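Local coordinates for protein sensor histidine kinase (Rhodopseudomonas palustris, PDB 3VA9) that probably acts as a membrane-bound sensor kinase of a two-component system, using ATP to phosphorylate a protein histidine, this chain being its sensor domain, at residues Q29-A34 with D58-R63. Sequence-based numbering, arbitrary orientation.
Sequences QAVLEA and DALAAR
Ala-30 meets Leu-60 and Arg-63 where two neighbouring helices of the four-helix-bundle sensor domain, assigned to the CHASE3 family, lie against each other. Residues 29-34 belong to helix 18-44 and residues 58-63 to helix 47-70, and the two segments run antiparallel, with 161° between their N-to-C directions and their axes 8.9 Å apart. The small side chain of Ala-30 allows close backbone approach at this level: its CA lies 5.4 Å from the CA of Leu-60, and its methyl CB is 4.0 Å from Leu-60 CB. With CG of Leu-60 anti to the backbone N (chi1 179°), the chain leads away from the alanine methyl. Its two terminal methyls meet CG2 of Val-31, with Leu-60 CD2 at 3.8 Å and CD1 nearly as close, while the two side chains pass each other at a slant. Leu-60 also touches Ile-27, one turn before Val-31 on helix 18-44, and Met-92 of helix 75-101, so it joins three helices in the buried interior of the bundle.

On the other flank of Ala-30 the contact turns polar. Arg-63 reaches back across the interface with its chain extended from CG to NE, its side chain also touching Ile-27. NH1 donates a hydrogen bond to the carbonyl oxygen of Ala-26, tying the charged end to the backbone of the facing helix. Gln-29 OE1 lies nearby, but at 4.3 Å from Arg-63 NH1 it makes only a loose polar approach at the exposed margin. One face of the guanidinium carries Ala-59 CB, 3.9 Å above the plane and shifted toward its rim, whereas Ala-30 CB approaches the group obliquely, 3.7 Å from Arg-63 NH1.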
loop_
_atom_site.group_PDB
_atom_site.type_symbol
_atom_site.label_atom_id
_atom_site.label_comp_id
_atom_site.label_asym_id
_atom_site.label_seq_id
_atom_site.Cartn_x
_atom_site.Cartn_y
_atom_site.Cartn_z
ATOM N N GLN A 29 -5.762 0.416 4.337
ATOM C CA GLN A 29 -5.802 -0.798 5.150
ATOM C C GLN A 29 -4.834 -1.874 4.658
ATOM O O GLN A 29 -4.018 -2.385 5.433
ATOM C CB GLN A 29 -7.223 -1.369 5.205
ATOM C CG GLN A 29 -7.327 -2.707 5.937
ATOM C CD GLN A 29 -8.738 -3.284 5.927
ATOM O OE1 GLN A 29 -9.658 -2.699 5.354
ATOM N NE2 GLN A 29 -8.910 -4.440 6.565
ATOM N N ALA A 30 -4.931 -2.214 3.371
ATOM C CA ALA A 30 -4.117 -3.282 2.782
ATOM C C ALA A 30 -2.618 -2.997 2.859
ATOM O O ALA A 30 -1.822 -3.904 3.087
ATOM C CB ALA A 30 -4.537 -3.547 1.342
ATOM N N VAL A 31 -2.237 -1.739 2.662
ATOM C CA VAL A 31 -0.834 -1.336 2.787
ATOM C C VAL A 31 -0.313 -1.538 4.221
ATOM O O VAL A 31 0.782 -2.060 4.420
ATOM C CB VAL A 31 -0.636 0.135 2.366
ATOM C CG1 VAL A 31 0.734 0.636 2.780
ATOM C CG2 VAL A 31 -0.829 0.283 0.864
ATOM N N LEU A 32 -1.111 -1.138 5.208
ATOM C CA LEU A 32 -0.762 -1.342 6.620
ATOM C C LEU A 32 -0.696 -2.816 6.961
ATOM O O LEU A 32 0.216 -3.262 7.646
ATOM C CB LEU A 32 -1.768 -0.650 7.541
ATOM C CG LEU A 32 -1.674 0.870 7.490
ATOM C CD1 LEU A 32 -2.872 1.523 8.159
ATOM C CD2 LEU A 32 -0.369 1.290 8.138
ATOM N N GLU A 33 -1.668 -3.570 6.462
ATOM C CA GLU A 33 -1.714 -5.007 6.696
ATOM C C GLU A 33 -0.500 -5.742 6.108
ATOM O O GLU A 33 0.001 -6.685 6.711
ATOM C CB GLU A 33 -3.029 -5.589 6.172
ATOM C CG GLU A 33 -3.285 -7.022 6.605
ATOM C CD GLU A 33 -3.303 -7.185 8.120
ATOM O OE1 GLU A 33 -4.077 -6.466 8.788
ATOM O OE2 GLU A 33 -2.550 -8.035 8.643
ATOM N N ALA A 34 -0.015 -5.301 4.946
ATOM C CA ALA A 34 1.179 -5.901 4.342
ATOM C C ALA A 34 2.412 -5.626 5.199
ATOM O O ALA A 34 3.231 -6.514 5.448
ATOM C CB ALA A 34 1.388 -5.368 2.919
ATOM N N ASP A 58 -1.805 -9.112 -2.400
ATOM C CA ASP A 58 -2.737 -9.473 -3.468
ATOM C C ASP A 58 -3.992 -8.588 -3.433
ATOM O O ASP A 58 -4.479 -8.136 -4.473
ATOM C CB ASP A 58 -3.128 -10.951 -3.366
ATOM C CG ASP A 58 -1.973 -11.891 -3.698
ATOM O OD1 ASP A 58 -0.993 -11.439 -4.320
ATOM O OD2 ASP A 58 -2.049 -13.088 -3.349
ATOM N N ALA A 59 -4.499 -8.333 -2.229
ATOM C CA ALA A 59 -5.699 -7.524 -2.057
ATOM C C ALA A 59 -5.447 -6.075 -2.477
ATOM O O ALA A 59 -6.300 -5.432 -3.094
ATOM C CB ALA A 59 -6.193 -7.600 -0.609
ATOM N N LEU A 60 -4.265 -5.569 -2.156
ATOM C CA LEU A 60 -3.875 -4.228 -2.576
ATOM C C LEU A 60 -3.916 -4.088 -4.096
ATOM O O LEU A 60 -4.515 -3.149 -4.633
ATOM C CB LEU A 60 -2.474 -3.908 -2.066
ATOM C CG LEU A 60 -1.858 -2.547 -2.405
ATOM C CD1 LEU A 60 -2.765 -1.390 -2.015
ATOM C CD2 LEU A 60 -0.489 -2.408 -1.736
ATOM N N ALA A 61 -3.262 -5.017 -4.785
ATOM C CA ALA A 61 -3.246 -5.005 -6.241
ATOM C C ALA A 61 -4.681 -5.016 -6.789
ATOM O O ALA A 61 -5.029 -4.199 -7.640
ATOM C CB ALA A 61 -2.442 -6.190 -6.779
ATOM N N ALA A 62 -5.512 -5.921 -6.273
ATOM C CA ALA A 62 -6.902 -6.029 -6.721
ATOM C C ALA A 62 -7.708 -4.760 -6.431
ATOM O O ALA A 62 -8.496 -4.318 -7.262
ATOM C CB ALA A 62 -7.573 -7.239 -6.098
ATOM N N ARG A 63 -7.502 -4.173 -5.255
ATOM C CA ARG A 63 -8.201 -2.944 -4.881
ATOM C C ARG A 63 -7.735 -1.733 -5.683
ATOM O O ARG A 63 -8.534 -0.847 -5.994
ATOM C CB ARG A 63 -8.064 -2.688 -3.382
ATOM C CG ARG A 63 -8.812 -3.708 -2.556
ATOM C CD ARG A 63 -8.481 -3.629 -1.084
ATOM N NE ARG A 63 -9.050 -4.775 -0.373
ATOM C CZ ARG A 63 -8.866 -5.026 0.919
ATOM N NH1 ARG A 63 -8.124 -4.215 1.660
ATOM N NH2 ARG A 63 -9.422 -6.096 1.465
#